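Local coordinates for uncharacterized protein (Bacillus cereus, PDB 5F2H) that is of unknown function but probably acts as a hydrolase, combining an all-helical N-terminal domain with an alpha/beta-hydrolase domain, at residues G42-I47 / I73-W78; F50-A55 / N81-S86; G210-L215 / D239-L244; G255-G260 / Q272-L277. All blocks are in the same frame, centred on the assembly; numbering follows the deposited sequence.

Contact 1. Residues G42-I47 / I73-W78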
# COMPACT_ATOMS: atom_id res chain seq x y z
N GLY B 42 -19.37 -20.89 15.77
CA GLY B 42 -18.12 -21.02 16.52
C GLY B 42 -17.50 -22.39 16.64
O GLY B 42 -16.54 -22.71 15.92
N ASN B 43 -17.94 -23.15 17.64
CA ASN B 43 -17.48 -24.52 17.88
C ASN B 43 -18.62 -25.13 18.65
O ASN B 43 -18.80 -24.85 19.83
CB ASN B 43 -16.16 -24.59 18.67
CG ASN B 43 -15.66 -26.02 18.86
OD1 ASN B 43 -16.44 -26.97 18.99
ND2 ASN B 43 -14.35 -26.18 18.93
N GLU B 44 -19.41 -25.94 17.96
CA GLU B 44 -20.56 -26.56 18.59
C GLU B 44 -20.17 -27.51 19.69
O GLU B 44 -20.82 -27.56 20.73
CB GLU B 44 -21.41 -27.29 17.56
CG GLU B 44 -22.06 -26.40 16.53
CD GLU B 44 -23.01 -27.20 15.67
OE1 GLU B 44 -22.87 -28.44 15.67
OE2 GLU B 44 -23.89 -26.62 14.99
N ALA B 45 -19.13 -28.30 19.44
CA ALA B 45 -18.66 -29.27 20.41
C ALA B 45 -18.52 -28.60 21.76
O ALA B 45 -19.05 -29.08 22.74
CB ALA B 45 -17.33 -29.85 19.96
N GLN B 46 -17.87 -27.45 21.78
CA GLN B 46 -17.68 -26.68 22.99
C GLN B 46 -19.00 -26.20 23.55
O GLN B 46 -19.18 -26.15 24.77
CB GLN B 46 -16.80 -25.48 22.67
CG GLN B 46 -16.42 -24.60 23.86
CD GLN B 46 -15.61 -25.32 24.94
OE1 GLN B 46 -16.02 -26.37 25.44
NE2 GLN B 46 -14.52 -24.69 25.38
N ILE B 47 -19.93 -25.83 22.67
CA ILE B 47 -21.26 -25.38 23.10
C ILE B 47 -22.02 -26.54 23.73
O ILE B 47 -22.67 -26.37 24.76
CB ILE B 47 -22.05 -24.75 21.95
CG1 ILE B 47 -21.35 -23.47 21.49
CG2 ILE B 47 -23.46 -24.38 22.39
CD1 ILE B 47 -21.97 -22.85 20.27
N ILE B 73 -23.22 -38.88 19.54
CA ILE B 73 -23.82 -39.82 18.61
C ILE B 73 -24.16 -39.15 17.28
O ILE B 73 -23.49 -39.38 16.27
CB ILE B 73 -25.10 -40.46 19.18
CG1 ILE B 73 -24.81 -41.14 20.52
CG2 ILE B 73 -25.71 -41.43 18.19
CD1 ILE B 73 -23.76 -42.22 20.44
N GLU B 74 -25.15 -38.28 17.32
CA GLU B 74 -25.64 -37.61 16.13
C GLU B 74 -24.63 -36.72 15.42
O GLU B 74 -24.48 -36.81 14.21
CB GLU B 74 -26.92 -36.83 16.48
CG GLU B 74 -28.04 -37.68 17.08
CD GLU B 74 -28.55 -38.79 16.15
OE1 GLU B 74 -28.28 -38.75 14.93
OE2 GLU B 74 -29.26 -39.70 16.63
N LYS B 75 -23.93 -35.86 16.16
CA LYS B 75 -22.96 -34.99 15.52
C LYS B 75 -21.54 -35.52 15.44
O LYS B 75 -20.70 -34.94 14.77
CB LYS B 75 -23.03 -33.59 16.10
CG LYS B 75 -24.33 -32.92 15.70
CD LYS B 75 -24.41 -31.48 16.18
CE LYS B 75 -25.61 -30.78 15.55
NZ LYS B 75 -26.90 -31.45 15.83
N GLY B 76 -21.29 -36.65 16.08
CA GLY B 76 -19.98 -37.29 16.06
C GLY B 76 -18.79 -36.56 16.69
O GLY B 76 -17.66 -36.77 16.25
N PHE B 77 -19.00 -35.72 17.70
CA PHE B 77 -17.87 -35.04 18.33
C PHE B 77 -17.30 -35.92 19.43
O PHE B 77 -17.88 -36.95 19.77
CB PHE B 77 -18.28 -33.72 18.98
CG PHE B 77 -18.94 -32.75 18.06
CD1 PHE B 77 -18.26 -32.23 16.96
CD2 PHE B 77 -20.16 -32.19 18.40
CE1 PHE B 77 -18.83 -31.27 16.16
CE2 PHE B 77 -20.74 -31.24 17.60
CZ PHE B 77 -20.08 -30.78 16.48
N TRP B 78 -16.17 -35.51 20.00
CA TRP B 78 -15.55 -36.27 21.10
C TRP B 78 -14.90 -35.30 22.09
O TRP B 78 -14.55 -34.19 21.72
CB TRP B 78 -14.49 -37.26 20.59
CG TRP B 78 -13.31 -36.60 20.01
CD1 TRP B 78 -13.09 -36.29 18.70
CD2 TRP B 78 -12.18 -36.11 20.73
NE1 TRP B 78 -11.88 -35.66 18.56
CE2 TRP B 78 -11.31 -35.53 19.80
CE3 TRP B 78 -11.83 -36.10 22.08
CZ2 TRP B 78 -10.11 -34.93 20.18
CZ3 TRP B 78 -10.65 -35.51 22.45
CH2 TRP B 78 -9.80 -34.95 21.50

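Contact 2. Residues F50-A55 / N81-S86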
# COMPACT_ATOMS: atom_id res chain seq x y z
N PHE B 50 -20.66 -27.40 27.22
CA PHE B 50 -21.27 -26.49 28.21
C PHE B 50 -22.70 -26.88 28.56
O PHE B 50 -23.05 -26.96 29.74
CB PHE B 50 -21.20 -25.04 27.76
CG PHE B 50 -19.88 -24.36 28.08
CD1 PHE B 50 -18.72 -24.67 27.39
CD2 PHE B 50 -19.84 -23.33 29.00
CE1 PHE B 50 -17.52 -24.03 27.69
CE2 PHE B 50 -18.66 -22.68 29.29
CZ PHE B 50 -17.49 -23.04 28.64
N LYS B 51 -23.50 -27.19 27.55
CA LYS B 51 -24.89 -27.56 27.81
C LYS B 51 -25.08 -28.78 28.71
O LYS B 51 -25.72 -28.68 29.75
CB LYS B 51 -25.70 -27.71 26.52
CG LYS B 51 -25.92 -26.41 25.77
CD LYS B 51 -26.75 -26.60 24.52
CE LYS B 51 -26.96 -25.26 23.82
NZ LYS B 51 -27.86 -25.33 22.64
N TYR B 52 -24.53 -29.92 28.32
CA TYR B 52 -24.73 -31.10 29.15
C TYR B 52 -24.00 -31.05 30.49
O TYR B 52 -24.46 -31.63 31.47
CB TYR B 52 -24.43 -32.40 28.40
CG TYR B 52 -22.99 -32.67 28.03
CD1 TYR B 52 -22.10 -33.15 28.98
CD2 TYR B 52 -22.55 -32.57 26.72
CE1 TYR B 52 -20.78 -33.43 28.65
CE2 TYR B 52 -21.25 -32.88 26.37
CZ TYR B 52 -20.37 -33.30 27.34
OH TYR B 52 -19.06 -33.57 27.03
N ALA B 53 -22.88 -30.35 30.55
CA ALA B 53 -22.15 -30.24 31.82
C ALA B 53 -23.02 -29.45 32.79
O ALA B 53 -23.20 -29.84 33.96
CB ALA B 53 -20.82 -29.54 31.60
N LEU B 54 -23.62 -28.35 32.32
CA LEU B 54 -24.49 -27.55 33.19
C LEU B 54 -25.75 -28.32 33.58
O LEU B 54 -26.18 -28.28 34.74
CB LEU B 54 -24.80 -26.22 32.55
CG LEU B 54 -23.56 -25.33 32.37
CD1 LEU B 54 -23.87 -24.04 31.62
CD2 LEU B 54 -22.91 -25.01 33.71
N ALA B 55 -26.26 -29.11 32.64
CA ALA B 55 -27.44 -29.91 32.89
C ALA B 55 -27.16 -30.87 34.00
O ALA B 55 -27.87 -30.90 35.01
CB ALA B 55 -27.86 -30.67 31.64
N ASN B 81 -10.69 -37.97 27.51
CA ASN B 81 -11.04 -39.10 28.32
C ASN B 81 -10.97 -38.73 29.77
O ASN B 81 -11.91 -38.98 30.52
CB ASN B 81 -10.08 -40.25 28.10
CG ASN B 81 -10.37 -41.45 28.99
OD1 ASN B 81 -11.52 -41.73 29.33
ND2 ASN B 81 -9.34 -42.19 29.32
N GLU B 82 -9.84 -38.13 30.16
CA GLU B 82 -9.63 -37.74 31.55
C GLU B 82 -10.75 -36.81 31.99
O GLU B 82 -11.35 -37.00 33.04
CB GLU B 82 -8.24 -37.15 31.76
CG GLU B 82 -7.88 -36.99 33.23
CD GLU B 82 -6.40 -36.73 33.49
OE1 GLU B 82 -5.56 -36.86 32.55
OE2 GLU B 82 -6.06 -36.48 34.67
N TYR B 83 -11.04 -35.80 31.19
CA TYR B 83 -12.13 -34.93 31.52
C TYR B 83 -13.41 -35.74 31.75
O TYR B 83 -14.03 -35.67 32.81
CB TYR B 83 -12.36 -33.93 30.41
CG TYR B 83 -13.70 -33.24 30.51
CD1 TYR B 83 -13.92 -32.23 31.43
CD2 TYR B 83 -14.75 -33.61 29.65
CE1 TYR B 83 -15.15 -31.60 31.50
CE2 TYR B 83 -15.98 -32.99 29.72
CZ TYR B 83 -16.17 -31.99 30.64
OH TYR B 83 -17.40 -31.36 30.70
N LEU B 84 -13.80 -36.51 30.74
CA LEU B 84 -14.99 -37.32 30.84
C LEU B 84 -15.11 -38.12 32.10
O LEU B 84 -16.12 -37.99 32.82
CB LEU B 84 -15.13 -38.25 29.64
CG LEU B 84 -15.54 -37.56 28.35
CD1 LEU B 84 -15.44 -38.51 27.17
CD2 LEU B 84 -16.95 -36.98 28.48
N ILE B 85 -14.09 -38.92 32.41
CA ILE B 85 -14.15 -39.75 33.62
C ILE B 85 -13.71 -39.05 34.91
O ILE B 85 -13.66 -39.69 35.95
CB ILE B 85 -13.38 -41.08 33.46
CG1 ILE B 85 -11.85 -40.87 33.52
CG2 ILE B 85 -13.83 -41.81 32.20
CD1 ILE B 85 -11.07 -42.16 33.49
N SER B 86 -13.45 -37.74 34.87
CA SER B 86 -13.04 -37.03 36.08
C SER B 86 -13.76 -35.72 36.36
O SER B 86 -13.64 -35.21 37.47
CB SER B 86 -11.55 -36.74 36.04
OG SER B 86 -10.85 -37.94 35.90

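Contact 3. Residues G210-L215 / D239-L244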
# COMPACT_ATOMS: atom_id res chain seq x y z
N GLY B 210 1.96 19.35 -21.61
CA GLY B 210 1.68 18.05 -21.05
C GLY B 210 0.49 18.21 -20.15
O GLY B 210 -0.47 17.47 -20.23
N ALA B 211 0.56 19.23 -19.30
CA ALA B 211 -0.53 19.48 -18.37
C ALA B 211 -1.83 19.79 -19.15
O ALA B 211 -2.91 19.45 -18.67
CB ALA B 211 -0.16 20.59 -17.40
N ARG B 212 -1.72 20.38 -20.34
CA ARG B 212 -2.89 20.71 -21.16
C ARG B 212 -3.70 19.48 -21.52
O ARG B 212 -4.91 19.42 -21.21
CB ARG B 212 -2.52 21.47 -22.45
CG ARG B 212 -3.80 21.98 -23.14
CD ARG B 212 -3.81 22.99 -24.31
NE ARG B 212 -3.21 22.60 -25.57
CZ ARG B 212 -3.50 23.17 -26.74
NH1 ARG B 212 -4.52 24.03 -26.89
NH2 ARG B 212 -2.88 22.74 -27.83
N VAL B 213 -3.05 18.49 -22.14
CA VAL B 213 -3.72 17.26 -22.53
C VAL B 213 -4.28 16.57 -21.29
O VAL B 213 -5.37 15.99 -21.31
CB VAL B 213 -2.78 16.30 -23.26
CG1 VAL B 213 -3.49 15.01 -23.59
CG2 VAL B 213 -2.26 16.93 -24.54
N ALA B 214 -3.51 16.63 -20.20
CA ALA B 214 -3.95 16.02 -18.96
C ALA B 214 -5.29 16.61 -18.54
O ALA B 214 -6.21 15.88 -18.19
CB ALA B 214 -2.94 16.26 -17.86
N LEU B 215 -5.41 17.93 -18.59
CA LEU B 215 -6.63 18.58 -18.19
C LEU B 215 -7.77 18.32 -19.21
O LEU B 215 -8.91 18.10 -18.83
CB LEU B 215 -6.42 20.08 -17.99
CG LEU B 215 -7.63 20.84 -17.41
CD1 LEU B 215 -7.94 20.34 -16.01
CD2 LEU B 215 -7.38 22.34 -17.35
N ASP B 239 -10.80 30.01 -21.30
CA ASP B 239 -12.15 30.56 -21.32
C ASP B 239 -13.10 29.62 -22.06
O ASP B 239 -14.21 29.37 -21.59
CB ASP B 239 -12.21 31.97 -21.93
CG ASP B 239 -11.56 33.02 -21.05
OD1 ASP B 239 -11.07 32.68 -19.95
OD2 ASP B 239 -11.55 34.20 -21.46
N GLU B 240 -12.63 29.04 -23.17
CA GLU B 240 -13.44 28.12 -23.96
C GLU B 240 -13.86 26.87 -23.19
O GLU B 240 -14.85 26.23 -23.53
CB GLU B 240 -12.68 27.70 -25.21
CG GLU B 240 -12.35 28.89 -26.11
CD GLU B 240 -11.36 28.58 -27.21
OE1 GLU B 240 -11.06 27.39 -27.45
OE2 GLU B 240 -10.88 29.55 -27.85
N TRP B 241 -13.10 26.50 -22.15
CA TRP B 241 -13.43 25.32 -21.36
C TRP B 241 -14.23 25.61 -20.10
O TRP B 241 -14.33 24.75 -19.22
CB TRP B 241 -12.20 24.48 -21.00
CG TRP B 241 -11.39 23.97 -22.18
CD1 TRP B 241 -11.88 23.63 -23.42
CD2 TRP B 241 -10.07 23.42 -22.12
NE1 TRP B 241 -10.88 23.09 -24.19
CE2 TRP B 241 -9.77 22.92 -23.41
CE3 TRP B 241 -9.09 23.36 -21.12
CZ2 TRP B 241 -8.51 22.38 -23.73
CZ3 TRP B 241 -7.85 22.82 -21.44
CH2 TRP B 241 -7.57 22.34 -22.73
N ASN B 242 -14.84 26.79 -20.02
CA ASN B 242 -15.63 27.17 -18.85
C ASN B 242 -16.71 26.14 -18.50
O ASN B 242 -16.88 25.81 -17.32
CB ASN B 242 -16.27 28.56 -19.06
CG ASN B 242 -17.06 29.03 -17.84
OD1 ASN B 242 -16.64 28.83 -16.70
ND2 ASN B 242 -18.15 29.75 -18.09
N GLU B 243 -17.44 25.62 -19.50
CA GLU B 243 -18.51 24.65 -19.22
C GLU B 243 -17.92 23.33 -18.70
O GLU B 243 -18.35 22.80 -17.68
CB GLU B 243 -19.44 24.37 -20.44
CG GLU B 243 -18.95 23.42 -21.56
CD GLU B 243 -17.75 23.90 -22.36
OE1 GLU B 243 -17.18 24.96 -22.04
OE2 GLU B 243 -17.39 23.18 -23.32
N LEU B 244 -16.93 22.82 -19.42
CA LEU B 244 -16.28 21.58 -19.05
C LEU B 244 -15.62 21.56 -17.67
O LEU B 244 -15.51 20.51 -17.05
CB LEU B 244 -15.29 21.19 -20.13
CG LEU B 244 -15.96 20.65 -21.38
CD1 LEU B 244 -15.03 20.59 -22.57
CD2 LEU B 244 -16.56 19.28 -21.11

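Contact 4. Residues G255-G260 / Q272-L277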
# COMPACT_ATOMS: atom_id res chain seq x y z
N GLY B 255 -6.71 19.93 -6.71
CA GLY B 255 -5.67 20.38 -7.64
C GLY B 255 -4.53 21.11 -6.96
O GLY B 255 -4.73 21.89 -6.02
N TYR B 256 -3.31 20.81 -7.41
CA TYR B 256 -2.14 21.44 -6.85
C TYR B 256 -1.46 21.98 -8.09
O TYR B 256 -1.09 21.23 -8.97
CB TYR B 256 -1.26 20.41 -6.14
CG TYR B 256 -0.19 21.02 -5.24
CD1 TYR B 256 1.01 21.51 -5.77
CD2 TYR B 256 -0.35 21.05 -3.86
CE1 TYR B 256 1.99 22.04 -4.94
CE2 TYR B 256 0.62 21.56 -3.03
CZ TYR B 256 1.79 22.06 -3.58
OH TYR B 256 2.74 22.59 -2.74
N VAL B 257 -1.40 23.30 -8.19
CA VAL B 257 -0.79 23.97 -9.33
C VAL B 257 0.40 24.79 -8.87
O VAL B 257 0.34 25.46 -7.83
CB VAL B 257 -1.81 24.88 -10.04
CG1 VAL B 257 -1.15 25.62 -11.19
CG2 VAL B 257 -3.00 24.06 -10.51
N VAL B 258 1.47 24.75 -9.66
CA VAL B 258 2.66 25.47 -9.33
C VAL B 258 3.13 26.18 -10.57
O VAL B 258 3.06 25.63 -11.65
CB VAL B 258 3.78 24.47 -8.91
CG1 VAL B 258 5.09 25.21 -8.61
CG2 VAL B 258 3.36 23.63 -7.70
N CYS B 259 3.64 27.39 -10.40
CA CYS B 259 4.18 28.14 -11.52
C CYS B 259 5.09 29.22 -11.00
O CYS B 259 4.88 29.77 -9.91
CB CYS B 259 3.10 28.76 -12.38
SG CYS B 259 3.79 29.65 -13.79
N GLY B 260 6.12 29.51 -11.79
CA GLY B 260 7.10 30.53 -11.43
C GLY B 260 6.71 31.90 -11.96
O GLY B 260 6.28 32.03 -13.11
N GLN B 272 -5.10 32.51 -14.76
CA GLN B 272 -6.50 32.58 -15.24
C GLN B 272 -7.20 31.29 -14.85
O GLN B 272 -8.36 31.30 -14.46
CB GLN B 272 -6.57 32.68 -16.76
CG GLN B 272 -5.90 33.89 -17.36
CD GLN B 272 -5.94 33.86 -18.87
OE1 GLN B 272 -6.66 33.06 -19.46
NE2 GLN B 272 -5.15 34.73 -19.51
N PHE B 273 -6.48 30.18 -14.99
CA PHE B 273 -7.02 28.89 -14.65
C PHE B 273 -7.35 28.82 -13.17
O PHE B 273 -8.46 28.45 -12.79
CB PHE B 273 -6.04 27.81 -15.09
CG PHE B 273 -6.42 26.42 -14.65
CD1 PHE B 273 -7.52 25.78 -15.18
CD2 PHE B 273 -5.59 25.70 -13.80
CE1 PHE B 273 -7.85 24.49 -14.81
CE2 PHE B 273 -5.90 24.41 -13.43
CZ PHE B 273 -7.04 23.80 -13.94
N VAL B 274 -6.40 29.23 -12.34
CA VAL B 274 -6.61 29.23 -10.89
C VAL B 274 -7.82 30.09 -10.52
O VAL B 274 -8.52 29.80 -9.55
CB VAL B 274 -5.35 29.74 -10.15
CG1 VAL B 274 -5.64 29.92 -8.66
CG2 VAL B 274 -4.19 28.77 -10.35
N GLN B 275 -8.04 31.16 -11.27
CA GLN B 275 -9.17 32.06 -11.03
C GLN B 275 -10.49 31.31 -11.20
O GLN B 275 -11.38 31.41 -10.36
CB GLN B 275 -9.10 33.25 -12.00
CG GLN B 275 -10.25 34.23 -11.90
CD GLN B 275 -10.38 34.89 -10.53
OE1 GLN B 275 -9.60 34.64 -9.62
NE2 GLN B 275 -11.39 35.74 -10.40
N VAL B 276 -10.60 30.52 -12.27
CA VAL B 276 -11.80 29.74 -12.52
C VAL B 276 -11.97 28.70 -11.40
O VAL B 276 -13.08 28.48 -10.93
CB VAL B 276 -11.76 29.04 -13.88
CG1 VAL B 276 -13.00 28.18 -14.05
CG2 VAL B 276 -11.64 30.05 -15.01
N LEU B 277 -10.88 28.04 -10.99
CA LEU B 277 -10.96 27.04 -9.93
C LEU B 277 -11.55 27.64 -8.67
O LEU B 277 -12.22 26.95 -7.91
CB LEU B 277 -9.59 26.42 -9.59
CG LEU B 277 -8.81 25.62 -10.64
CD1 LEU B 277 -7.56 25.06 -9.98
CD2 LEU B 277 -9.60 24.47 -11.23

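Contact 1. Residues G42-I47 / I73-W78
In the all-helical N-terminal domain, the capped first turn of helix 44-58 packs against the loop that leaves helix 61-74, with Ala45 resting on the ring of Phe77. The methyl CB of Ala45 makes a CH-pi contact over one face of that ring, 3.9 Å from its centroid and only 16° off the ring normal. A residue as small as alanine suits this place, because the flat ring can come right up to the helix: Phe77 CE2 is 3.8 Å from the backbone N of Ala45. Lys75 O, from the same loop, sits over the opposite face of the ring. Phe77 holds its CG anti to its own carbonyl carbon (chi1 -57°), which carries the ring across to the helix end. At the ring edge, in its plane, comes the carboxylate of Glu44, with OE1 3.7 Å from Phe77 CZ. The chains of Glu44 and Lys75 cross at about a right angle. Glu44 OE1 meets methylenes of the lysine, 3.4 Å from Lys75 CD, while Lys75 NZ is 5.0 Å from Glu44 OE1; any attraction between the charges would be long-range. That amine has weak partners of its own in Tyr48 OH and Glu70. Ser171 of the second subunit also packs on Ala45 and Phe77. Two helix-end motifs thus meet here, in a domain whose family is grouped with TPR-like helical proteins: Asn43 is the N-cap of helix 44-58, its OD1 accepting from Gln46 N at 3.2 Å with the donor above the carbonyl plane, and Gly76 is the positive-phi glycine just after helix 61-74.

Contact 2. Residues F50-A55 / N81-S86
Tyr83 OH takes a weak hydrogen bond with Asn49 OD1, and beside that partner it touches Ala53 of helix 50-55, 4.0 Å from Ala53 CB. Tyrosine suits the place because its long ring spans two helices whose short axes are 13.3 Å apart, too far for close backbone packing, and nearly parallel at 22°. CG of Tyr83 stands anti to the backbone N (chi1 164°), which sends the ring out from its own helix toward the other one. From helix 50-55 Tyr52 answers with its hydroxyl, and Tyr52 OH reaches the edge of the Tyr83 ring near its plane, 4.1 Å from CE2. The phenols pass at a slant, and the touch is hydroxyl to ring edge. The same Tyr52 OH lies 4.3 Å from Leu84 CD2, a loose van der Waals touch, so the hydroxyl meets both an aromatic edge and a methyl of helix 81-86. Ala53, small and pointing at Tyr83, gives the phenol room to end against the helix. A bound Tris molecule, probably from the crystallisation liquor, lies close to the side chain of Tyr83. Helix 61-74 packs on both partners, Val67 on Tyr52 and Met68 on Leu84, while helix 97-115 adds Cys106 to Leu84 and helices 10-23 and 26-37 pack on Phe50 and Leu54.

Contact 3. Residues G210-L215 / D239-L244
Arg212 and Leu215 lie about one turn apart on helix 210-215, while Trp241 is the third residue of a type I beta turn running from Asp239 to Asn242, closed by the bond from Asn242 N to Asp239 O at 3.1 Å. The nearest CA atoms, those of Leu215 and Trp241, are still 10.1 Å apart, and the long indole of Trp241 suits this distance. The indole arrives edge first. Its far end, CH2, lies 3.8 Å from Arg212 CG, and CZ3 lies 4.1 Å from Leu215 CD2, both partners near the ring plane. Leu215 carries its CG anti to the backbone N (chi1 -174°), which brings CD2 toward the indole. Arg212 crosses the indole at about a right angle and offers its aliphatic part; its guanidinium plane is tilted 33° from the ring and is not stacked on it. Trp234 and Pro236 also touch Arg212. Gly210, at the start of this helix, is the last glycine of a GxSxG pattern consistent with the nucleophile elbow of alpha/beta hydrolases. The contact is thus apolar in chemistry despite the arginine, which uses its methylenes here, while its guanidinium has a long, weak ion pair with Glu237 beyond the contact.

Contact 4. Residues G255-G260 / Q272-L277
Val257 puts its CG2 methyl against the edge of the Phe273 ring, near the ring plane and 4.1 Å from CE2. The other methyl, CG1, faces Val274 with 4.5 Å to its CG2, so the two branches of one valine serve successive residues of the helix. Phe273 holds CG anti to the backbone N (chi1 173°), which lays the ring alongside the helix toward the strand. Leu277, one turn further on, closes one ring face, its CG standing 4.1 Å above the plane of the Phe273 ring and offset toward the rim. A beta-branched valine suits the strand, and a flat phenylalanine can meet Val257 at its edge while Leu277 lies over one face. Strand 254-260, helix 267-279 and strand 284-289 form a beta-alpha-beta crossover of the alpha/beta-hydrolase sheet, and this contact joins the first strand to the helix that covers it. Gly255 lies near Leu277, which packs close to this end of the strand. The helix also packs on the next strand, where Phe286 and His284 touch Val274. Leu235 and Ile238, from loops, press on Phe273. Residues alternate along the strand, so Tyr256 points away from helix 267-279 and meets Leu303 and Ala307 of helix 300-313 across the sheet, its hydroxyl bonded to Glu306.

The four contacts fall into two distant pairs, one in each domain, with contacts 1 and 3 about 67 Å apart between centres. Contacts 1 and 2 share helix 44-58 in the helical domain and are partly buried: contact 1 mixes a CH-pi touch with a carboxylate and a lysine at its rim and is touched by the second subunit, whereas contact 2 is bridged by two phenols. Contacts 3 and 4 are buried, side-chain packing of the alpha/beta domain, apolar but for an arginine's methylenes. They meet each other directly where Leu215 CD2 packs on Phe273 CE1, so the two contacts adjoin, their centres about 12 Å apart.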